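Local coordinates for protein ZmpA Glycopeptidase (Clostridium perfringens, PDB 6XSX) that probably cleaves the polypeptide backbone of glycoproteins, this chain being the catalytic M60 peptidase module of a much longer metalloprotease, at residues A[349-354]-A[381-386]; A[356-361]-A[396-401]; A[386-391]-A[415-420]. All blocks are in the same frame, centred on the assembly; numbering follows the deposited sequence.

Contact 1: A[349-354]-A[381-386]; sequences LSHVAP and GSWENK
H351 and W383 meet with their CA atoms 11.5 Å apart, one on helix 347-361 and the other at the start of helix 383-398. The two rings alone span this distance, and the meeting is correspondingly small: 64 Å² is buried between the two segments. The rings form an edge-to-face (T-shaped) pair in which the indole presents its edge to a face of the imidazole. Their planes stand at 66°, and the centroid of the H351 ring lies 5.9 Å from that of the six-membered ring of W383. CZ2 of W383 lies over the imidazole face, while the nearest atoms, CE1 of H351 and NE1 of W383, are 4.4 Å apart, a loose touch with no hydrogen bond across it. The indole arrives there because its CG is anti to the backbone N (chi1 -166°), which swings the end of the side chain closer to the histidine than its base would suggest. W383 makes a second edge-to-face pair with H387 one turn further on and rests on I294; H351 packs against V297. Just ahead of the tryptophan, S382 turns its hydroxyl back over the helix start, where OG accepts from N of N385 at 3.1 Å with an N-H...O angle of 155°. The N385 amide in turn donates from ND2 to O of G380, linking the residues before the helix to its first turn. The whole is a surface edge-to-face aromatic pair between two helices of the M60 module, set beside a classical serine N-cap.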
# COMPACT_ATOMS: atom_id res chain seq x y z
N LEU A 349 -12.59 -2.07 -7.50
CA LEU A 349 -12.88 -2.72 -6.23
C LEU A 349 -13.74 -3.96 -6.45
O LEU A 349 -13.57 -4.97 -5.76
CB LEU A 349 -13.58 -1.74 -5.28
CG LEU A 349 -12.70 -0.61 -4.74
CD1 LEU A 349 -13.53 0.35 -3.90
CD2 LEU A 349 -11.54 -1.17 -3.92
N SER A 350 -14.67 -3.88 -7.42
CA SER A 350 -15.47 -5.03 -7.80
C SER A 350 -14.57 -6.17 -8.29
O SER A 350 -14.85 -7.33 -8.02
CB SER A 350 -16.48 -4.66 -8.87
OG SER A 350 -17.57 -3.99 -8.28
N HIS A 351 -13.52 -5.81 -9.03
CA HIS A 351 -12.65 -6.82 -9.59
C HIS A 351 -11.81 -7.47 -8.49
O HIS A 351 -11.49 -8.65 -8.60
CB HIS A 351 -11.83 -6.27 -10.77
CG HIS A 351 -12.58 -6.32 -12.06
ND1 HIS A 351 -12.63 -7.46 -12.84
CD2 HIS A 351 -13.36 -5.40 -12.69
CE1 HIS A 351 -13.38 -7.23 -13.91
NE2 HIS A 351 -13.84 -5.98 -13.83
N VAL A 352 -11.48 -6.70 -7.45
CA VAL A 352 -10.61 -7.21 -6.39
C VAL A 352 -11.43 -7.98 -5.35
O VAL A 352 -10.88 -8.81 -4.63
CB VAL A 352 -9.75 -6.10 -5.74
CG1 VAL A 352 -10.50 -5.31 -4.68
CG2 VAL A 352 -8.46 -6.67 -5.15
N ALA A 353 -12.76 -7.72 -5.32
CA ALA A 353 -13.67 -8.24 -4.31
C ALA A 353 -13.45 -9.73 -4.03
O ALA A 353 -13.31 -10.12 -2.87
CB ALA A 353 -15.11 -7.95 -4.67
N PRO A 354 -13.43 -10.63 -5.05
CA PRO A 354 -13.28 -12.07 -4.80
C PRO A 354 -12.00 -12.45 -4.05
O PRO A 354 -11.98 -13.43 -3.30
CB PRO A 354 -13.28 -12.69 -6.21
CG PRO A 354 -12.92 -11.53 -7.13
CD PRO A 354 -13.58 -10.33 -6.49
N GLY A 381 -0.63 -12.89 -20.80
CA GLY A 381 -1.63 -12.91 -21.86
C GLY A 381 -2.72 -11.87 -21.62
O GLY A 381 -2.49 -10.83 -21.01
N SER A 382 -3.93 -12.18 -22.11
CA SER A 382 -5.07 -11.30 -22.08
C SER A 382 -5.61 -11.16 -20.66
O SER A 382 -5.36 -12.00 -19.80
CB SER A 382 -6.16 -11.83 -22.97
OG SER A 382 -6.63 -13.07 -22.46
N TRP A 383 -6.35 -10.06 -20.46
CA TRP A 383 -7.22 -9.80 -19.33
C TRP A 383 -7.80 -11.11 -18.80
O TRP A 383 -7.55 -11.48 -17.66
CB TRP A 383 -8.30 -8.80 -19.78
CG TRP A 383 -9.13 -8.12 -18.73
CD1 TRP A 383 -10.47 -8.28 -18.51
CD2 TRP A 383 -8.71 -7.10 -17.80
NE1 TRP A 383 -10.90 -7.46 -17.50
CE2 TRP A 383 -9.84 -6.72 -17.05
CE3 TRP A 383 -7.48 -6.48 -17.52
CZ2 TRP A 383 -9.79 -5.76 -16.04
CZ3 TRP A 383 -7.43 -5.53 -16.53
CH2 TRP A 383 -8.57 -5.17 -15.79
N GLU A 384 -8.53 -11.82 -19.67
CA GLU A 384 -9.29 -13.02 -19.33
C GLU A 384 -8.36 -14.17 -18.92
O GLU A 384 -8.67 -14.94 -18.02
CB GLU A 384 -10.19 -13.46 -20.49
CG GLU A 384 -11.20 -12.41 -20.93
CD GLU A 384 -10.67 -11.21 -21.70
OE1 GLU A 384 -9.50 -11.24 -22.14
OE2 GLU A 384 -11.42 -10.22 -21.86
N ASN A 385 -7.21 -14.28 -19.62
CA ASN A 385 -6.24 -15.32 -19.31
C ASN A 385 -5.69 -15.14 -17.89
O ASN A 385 -5.53 -16.12 -17.17
CB ASN A 385 -5.09 -15.38 -20.32
CG ASN A 385 -4.23 -16.61 -20.08
OD1 ASN A 385 -4.67 -17.72 -20.32
ND2 ASN A 385 -3.03 -16.40 -19.57
N LYS A 386 -5.42 -13.89 -17.50
CA LYS A 386 -4.91 -13.58 -16.17
C LYS A 386 -5.96 -13.88 -15.10
O LYS A 386 -5.64 -14.37 -14.02
CB LYS A 386 -4.48 -12.11 -16.10
CG LYS A 386 -3.29 -11.76 -16.99
CD LYS A 386 -2.98 -10.30 -16.99
CE LYS A 386 -1.76 -9.97 -17.83
NZ LYS A 386 -1.48 -8.52 -17.80

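Contact 2: A[356-361]-A[396-401]; sequences WQLQLY and DVFKLD
F398 reaches across to L358 and Y361 from the last turn of helix 383-398, which ends in a Schellman motif with K399, at positive phi, as its C' residue. L400 N returns to O of S395 and K399 N more weakly to O of D396, so the chain turns away directly beyond the phenylalanine while its ring projects toward helix 347-361. The ring enters between two side chains one helical turn apart. On one flank, CB of L358 lies 3.8 Å from CE2 of F398, with CD2 of the leucine a little farther off. On the other, the phenol of Y361 meets the phenyl group rim to rim, CD2 of Y361 being 3.5 Å from CE1 of F398. The planes of the two rings are inclined at 32°. Neither ring covers the face of the other, so this is not a stack. CE1 of F398 lies near the plane of the tyrosine ring, at its edge; a first torsion that sets CG anti to the backbone N (chi1 172°) brings the phenol to the phenyl rim, the two side chains crossing at a slant. F365, from the intervening helix 365-375, packs on both L358 and V397 and thus bridges the helices, while H405 and F406 of helix 403-408 also touch L358. A bound 1,2-ethanediol, probably from the crystallisation liquor, lies close to the side chain of F398. Its polar neighbour within the contact is a backbone carbonyl, O of L358, which lies in the plane of the phenyl ring at its edge, 3.6 Å from CZ of F398.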
# COMPACT_ATOMS: atom_id res chain seq x y z
N TRP A 356 -10.26 -10.24 -2.04
CA TRP A 356 -10.40 -9.67 -0.71
C TRP A 356 -11.18 -10.62 0.20
O TRP A 356 -10.82 -10.82 1.36
CB TRP A 356 -11.03 -8.27 -0.79
CG TRP A 356 -11.21 -7.62 0.55
CD1 TRP A 356 -12.38 -7.19 1.10
CD2 TRP A 356 -10.18 -7.36 1.52
NE1 TRP A 356 -12.14 -6.65 2.34
CE2 TRP A 356 -10.81 -6.76 2.63
CE3 TRP A 356 -8.79 -7.57 1.56
CZ2 TRP A 356 -10.09 -6.36 3.76
CZ3 TRP A 356 -8.09 -7.19 2.69
CH2 TRP A 356 -8.73 -6.59 3.77
N GLN A 357 -12.26 -11.20 -0.34
CA GLN A 357 -13.09 -12.14 0.39
C GLN A 357 -12.28 -13.34 0.88
O GLN A 357 -12.45 -13.78 2.01
CB GLN A 357 -14.25 -12.64 -0.47
CG GLN A 357 -15.30 -11.57 -0.75
CD GLN A 357 -16.49 -12.13 -1.48
OE1 GLN A 357 -16.35 -12.85 -2.47
NE2 GLN A 357 -17.68 -11.80 -1.00
N LEU A 358 -11.43 -13.89 -0.00
CA LEU A 358 -10.58 -15.02 0.36
C LEU A 358 -9.61 -14.61 1.47
O LEU A 358 -9.28 -15.44 2.31
CB LEU A 358 -9.82 -15.54 -0.87
CG LEU A 358 -10.69 -16.12 -1.99
CD1 LEU A 358 -9.86 -16.49 -3.21
CD2 LEU A 358 -11.51 -17.31 -1.51
N GLN A 359 -9.19 -13.33 1.48
CA GLN A 359 -8.27 -12.81 2.48
C GLN A 359 -8.99 -12.56 3.80
O GLN A 359 -8.41 -12.73 4.87
CB GLN A 359 -7.59 -11.54 1.98
CG GLN A 359 -6.65 -10.88 2.99
CD GLN A 359 -5.41 -11.71 3.29
OE1 GLN A 359 -5.05 -12.62 2.56
NE2 GLN A 359 -4.76 -11.39 4.40
N LEU A 360 -10.26 -12.16 3.73
CA LEU A 360 -11.07 -12.03 4.94
C LEU A 360 -11.23 -13.42 5.57
O LEU A 360 -11.17 -13.56 6.79
CB LEU A 360 -12.43 -11.43 4.57
CG LEU A 360 -12.45 -9.93 4.24
CD1 LEU A 360 -13.78 -9.55 3.59
CD2 LEU A 360 -12.25 -9.10 5.50
N TYR A 361 -11.42 -14.44 4.72
CA TYR A 361 -11.68 -15.80 5.18
C TYR A 361 -10.43 -16.38 5.83
O TYR A 361 -10.54 -17.04 6.86
CB TYR A 361 -12.17 -16.68 4.02
CG TYR A 361 -12.27 -18.15 4.36
CD1 TYR A 361 -13.21 -18.62 5.26
CD2 TYR A 361 -11.40 -19.07 3.79
CE1 TYR A 361 -13.31 -19.96 5.58
CE2 TYR A 361 -11.48 -20.42 4.10
CZ TYR A 361 -12.44 -20.87 5.00
OH TYR A 361 -12.52 -22.19 5.32
N ASP A 396 -4.88 -23.50 -5.84
CA ASP A 396 -3.70 -24.19 -5.32
C ASP A 396 -3.39 -23.75 -3.89
O ASP A 396 -3.10 -24.58 -3.04
CB ASP A 396 -2.46 -23.94 -6.19
CG ASP A 396 -2.51 -24.59 -7.57
OD1 ASP A 396 -3.04 -25.72 -7.67
OD2 ASP A 396 -2.01 -23.96 -8.53
N VAL A 397 -3.40 -22.43 -3.64
CA VAL A 397 -3.08 -21.91 -2.32
C VAL A 397 -4.02 -22.52 -1.28
O VAL A 397 -3.59 -22.92 -0.20
CB VAL A 397 -3.11 -20.36 -2.29
CG1 VAL A 397 -3.12 -19.81 -0.87
CG2 VAL A 397 -1.95 -19.76 -3.07
N PHE A 398 -5.32 -22.61 -1.60
CA PHE A 398 -6.30 -23.05 -0.62
C PHE A 398 -6.43 -24.58 -0.60
O PHE A 398 -6.94 -25.13 0.37
CB PHE A 398 -7.67 -22.41 -0.86
CG PHE A 398 -7.92 -21.14 -0.10
CD1 PHE A 398 -8.38 -21.17 1.21
CD2 PHE A 398 -7.70 -19.90 -0.69
CE1 PHE A 398 -8.59 -19.99 1.92
CE2 PHE A 398 -7.93 -18.72 0.02
CZ PHE A 398 -8.38 -18.77 1.32
N LYS A 399 -6.00 -25.24 -1.68
CA LYS A 399 -6.35 -26.63 -1.94
C LYS A 399 -7.87 -26.76 -2.05
O LYS A 399 -8.44 -27.74 -1.57
CB LYS A 399 -5.83 -27.58 -0.85
CG LYS A 399 -4.32 -27.62 -0.64
CD LYS A 399 -3.56 -27.99 -1.90
CE LYS A 399 -2.12 -28.39 -1.64
NZ LYS A 399 -2.03 -29.67 -0.90
N LEU A 400 -8.51 -25.77 -2.67
CA LEU A 400 -9.96 -25.78 -2.84
C LEU A 400 -10.30 -25.49 -4.29
O LEU A 400 -9.56 -24.78 -4.98
CB LEU A 400 -10.60 -24.74 -1.92
CG LEU A 400 -10.61 -25.05 -0.42
CD1 LEU A 400 -11.00 -23.82 0.39
CD2 LEU A 400 -11.52 -26.23 -0.10
N ASP A 401 -11.43 -26.02 -4.76
CA ASP A 401 -11.87 -25.71 -6.11
C ASP A 401 -12.64 -24.39 -6.08
O ASP A 401 -13.82 -24.37 -5.75
CB ASP A 401 -12.66 -26.88 -6.71
CG ASP A 401 -13.13 -26.60 -8.13
OD1 ASP A 401 -12.85 -25.50 -8.64
OD2 ASP A 401 -13.78 -27.46 -8.69

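Contact 3: A[386-391]-A[415-420]; sequences KHNAWV and KETKEY
N388 and T417 form the tight part of this contact, with their CA atoms 6.5 Å apart and both residues buried. OG1 of T417 donates to OD1 of N388 in a bond of 2.5 Å, short enough that its exact length is doubtful; the hydroxyl approaches at a C=O...O angle of 123° and is tilted 15° from the carbonyl plane. OD1 also accepts from N of W414, and ND2 donates to O of E384 and O of D412, so the amide is fixed in rotation and both its ends are satisfied. With its CG2 anti to the backbone N (chi1 -59° for OG1), T417 turns the methyl toward V391, where CG2 lies 3.8 Å from CG1 in plain apolar contact. The solvent side of helix 415-421 is looser: E416 and E419 are exposed, and K415 points away and is unmodelled beyond CB. K418 also points away but is held by a salt bridge to E407 of helix 403-408. The contact thus docks a short helix against the first half of helix 383-398, with M392 of that helix touching T417 and Y420, and F406 of helix 403-408 packing on V391.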
# COMPACT_ATOMS: atom_id res chain seq x y z
N LYS A 386 -5.42 -13.89 -17.50
CA LYS A 386 -4.91 -13.58 -16.17
C LYS A 386 -5.96 -13.88 -15.10
O LYS A 386 -5.64 -14.37 -14.02
CB LYS A 386 -4.48 -12.11 -16.10
CG LYS A 386 -3.29 -11.76 -16.99
CD LYS A 386 -2.98 -10.30 -16.99
CE LYS A 386 -1.76 -9.97 -17.83
NZ LYS A 386 -1.48 -8.52 -17.80
N HIS A 387 -7.22 -13.56 -15.40
CA HIS A 387 -8.31 -13.87 -14.49
C HIS A 387 -8.30 -15.36 -14.19
O HIS A 387 -8.39 -15.75 -13.02
CB HIS A 387 -9.65 -13.42 -15.08
CG HIS A 387 -9.86 -11.95 -15.05
ND1 HIS A 387 -9.35 -11.15 -14.04
CD2 HIS A 387 -10.53 -11.12 -15.88
CE1 HIS A 387 -9.71 -9.90 -14.25
NE2 HIS A 387 -10.42 -9.85 -15.37
N ASN A 388 -8.16 -16.18 -15.24
CA ASN A 388 -8.20 -17.63 -15.12
C ASN A 388 -7.02 -18.11 -14.29
O ASN A 388 -7.13 -19.10 -13.57
CB ASN A 388 -8.31 -18.33 -16.48
CG ASN A 388 -9.75 -18.50 -16.95
OD1 ASN A 388 -10.32 -19.57 -16.82
ND2 ASN A 388 -10.34 -17.44 -17.48
N ALA A 389 -5.89 -17.40 -14.39
CA ALA A 389 -4.71 -17.75 -13.62
C ALA A 389 -4.95 -17.52 -12.12
O ALA A 389 -4.48 -18.30 -11.30
CB ALA A 389 -3.49 -17.01 -14.12
N TRP A 390 -5.69 -16.45 -11.78
CA TRP A 390 -6.03 -16.18 -10.39
C TRP A 390 -6.80 -17.36 -9.81
O TRP A 390 -6.57 -17.76 -8.67
CB TRP A 390 -6.90 -14.92 -10.26
CG TRP A 390 -6.27 -13.61 -10.62
CD1 TRP A 390 -4.95 -13.35 -10.86
CD2 TRP A 390 -6.95 -12.35 -10.72
NE1 TRP A 390 -4.77 -12.02 -11.12
CE2 TRP A 390 -5.98 -11.38 -11.05
CE3 TRP A 390 -8.29 -11.95 -10.58
CZ2 TRP A 390 -6.31 -10.04 -11.23
CZ3 TRP A 390 -8.61 -10.63 -10.75
CH2 TRP A 390 -7.64 -9.68 -11.08
N VAL A 391 -7.74 -17.89 -10.61
CA VAL A 391 -8.62 -18.94 -10.13
C VAL A 391 -7.77 -20.16 -9.79
O VAL A 391 -8.00 -20.83 -8.79
CB VAL A 391 -9.70 -19.28 -11.17
CG1 VAL A 391 -10.52 -20.50 -10.74
CG2 VAL A 391 -10.60 -18.09 -11.44
N LYS A 415 -13.19 -24.09 -19.37
CA LYS A 415 -13.32 -25.52 -19.17
C LYS A 415 -12.03 -26.09 -18.58
O LYS A 415 -12.09 -26.83 -17.60
CB LYS A 415 -13.75 -26.21 -20.47
N GLU A 416 -10.87 -25.70 -19.14
CA GLU A 416 -9.59 -26.23 -18.69
C GLU A 416 -9.25 -25.76 -17.27
O GLU A 416 -8.69 -26.54 -16.48
CB GLU A 416 -8.48 -26.02 -19.73
CG GLU A 416 -8.02 -24.58 -19.93
CD GLU A 416 -8.78 -23.74 -20.94
OE1 GLU A 416 -9.92 -24.13 -21.33
OE2 GLU A 416 -8.23 -22.68 -21.34
N THR A 417 -9.60 -24.52 -16.92
CA THR A 417 -9.39 -23.99 -15.58
C THR A 417 -10.14 -24.85 -14.56
O THR A 417 -9.58 -25.23 -13.54
CB THR A 417 -9.82 -22.52 -15.48
OG1 THR A 417 -9.08 -21.75 -16.42
CG2 THR A 417 -9.62 -21.93 -14.10
N LYS A 418 -11.40 -25.16 -14.88
CA LYS A 418 -12.28 -25.97 -14.06
C LYS A 418 -11.71 -27.39 -13.92
O LYS A 418 -11.78 -27.98 -12.84
CB LYS A 418 -13.69 -26.01 -14.65
CG LYS A 418 -14.52 -24.74 -14.53
CD LYS A 418 -15.90 -24.91 -15.12
CE LYS A 418 -16.98 -24.05 -14.50
NZ LYS A 418 -17.16 -22.78 -15.23
N GLU A 419 -11.17 -27.92 -15.03
CA GLU A 419 -10.50 -29.21 -14.99
C GLU A 419 -9.34 -29.14 -14.00
O GLU A 419 -9.22 -30.00 -13.13
CB GLU A 419 -10.04 -29.65 -16.38
CG GLU A 419 -11.17 -29.97 -17.34
CD GLU A 419 -10.72 -30.26 -18.76
OE1 GLU A 419 -11.60 -30.54 -19.60
OE2 GLU A 419 -9.50 -30.23 -19.03
N TYR A 420 -8.50 -28.10 -14.14
CA TYR A 420 -7.33 -27.92 -13.29
C TYR A 420 -7.75 -27.89 -11.82
O TYR A 420 -7.17 -28.59 -11.00
CB TYR A 420 -6.56 -26.64 -13.67
CG TYR A 420 -5.33 -26.34 -12.84
CD1 TYR A 420 -4.08 -26.78 -13.24
CD2 TYR A 420 -5.41 -25.60 -11.67
CE1 TYR A 420 -2.94 -26.49 -12.50
CE2 TYR A 420 -4.28 -25.30 -10.92
CZ TYR A 420 -3.04 -25.75 -11.33
OH TYR A 420 -1.92 -25.47 -10.59

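Following the chain from the N terminus, helix 347-361 supplies the first segment of both contact 1 and contact 2. Contact 1 closes a loop of 26 residues that includes helix 365-375, bringing the start of helix 383-398 back to helix 347-361; contact 2 closes 34 residues and joins the C-terminal ends of the same two helices. These two loops cross rather than nest. Contact 3 opens at K386, where contact 1 ends, and closes 23 residues through helix 403-408, so it follows contact 1 in series but crosses contact 2. A probable hydrogen bond between D396 OD2 and Y420 OH joins contacts 2 and 3. Helix 383-398 serves all three.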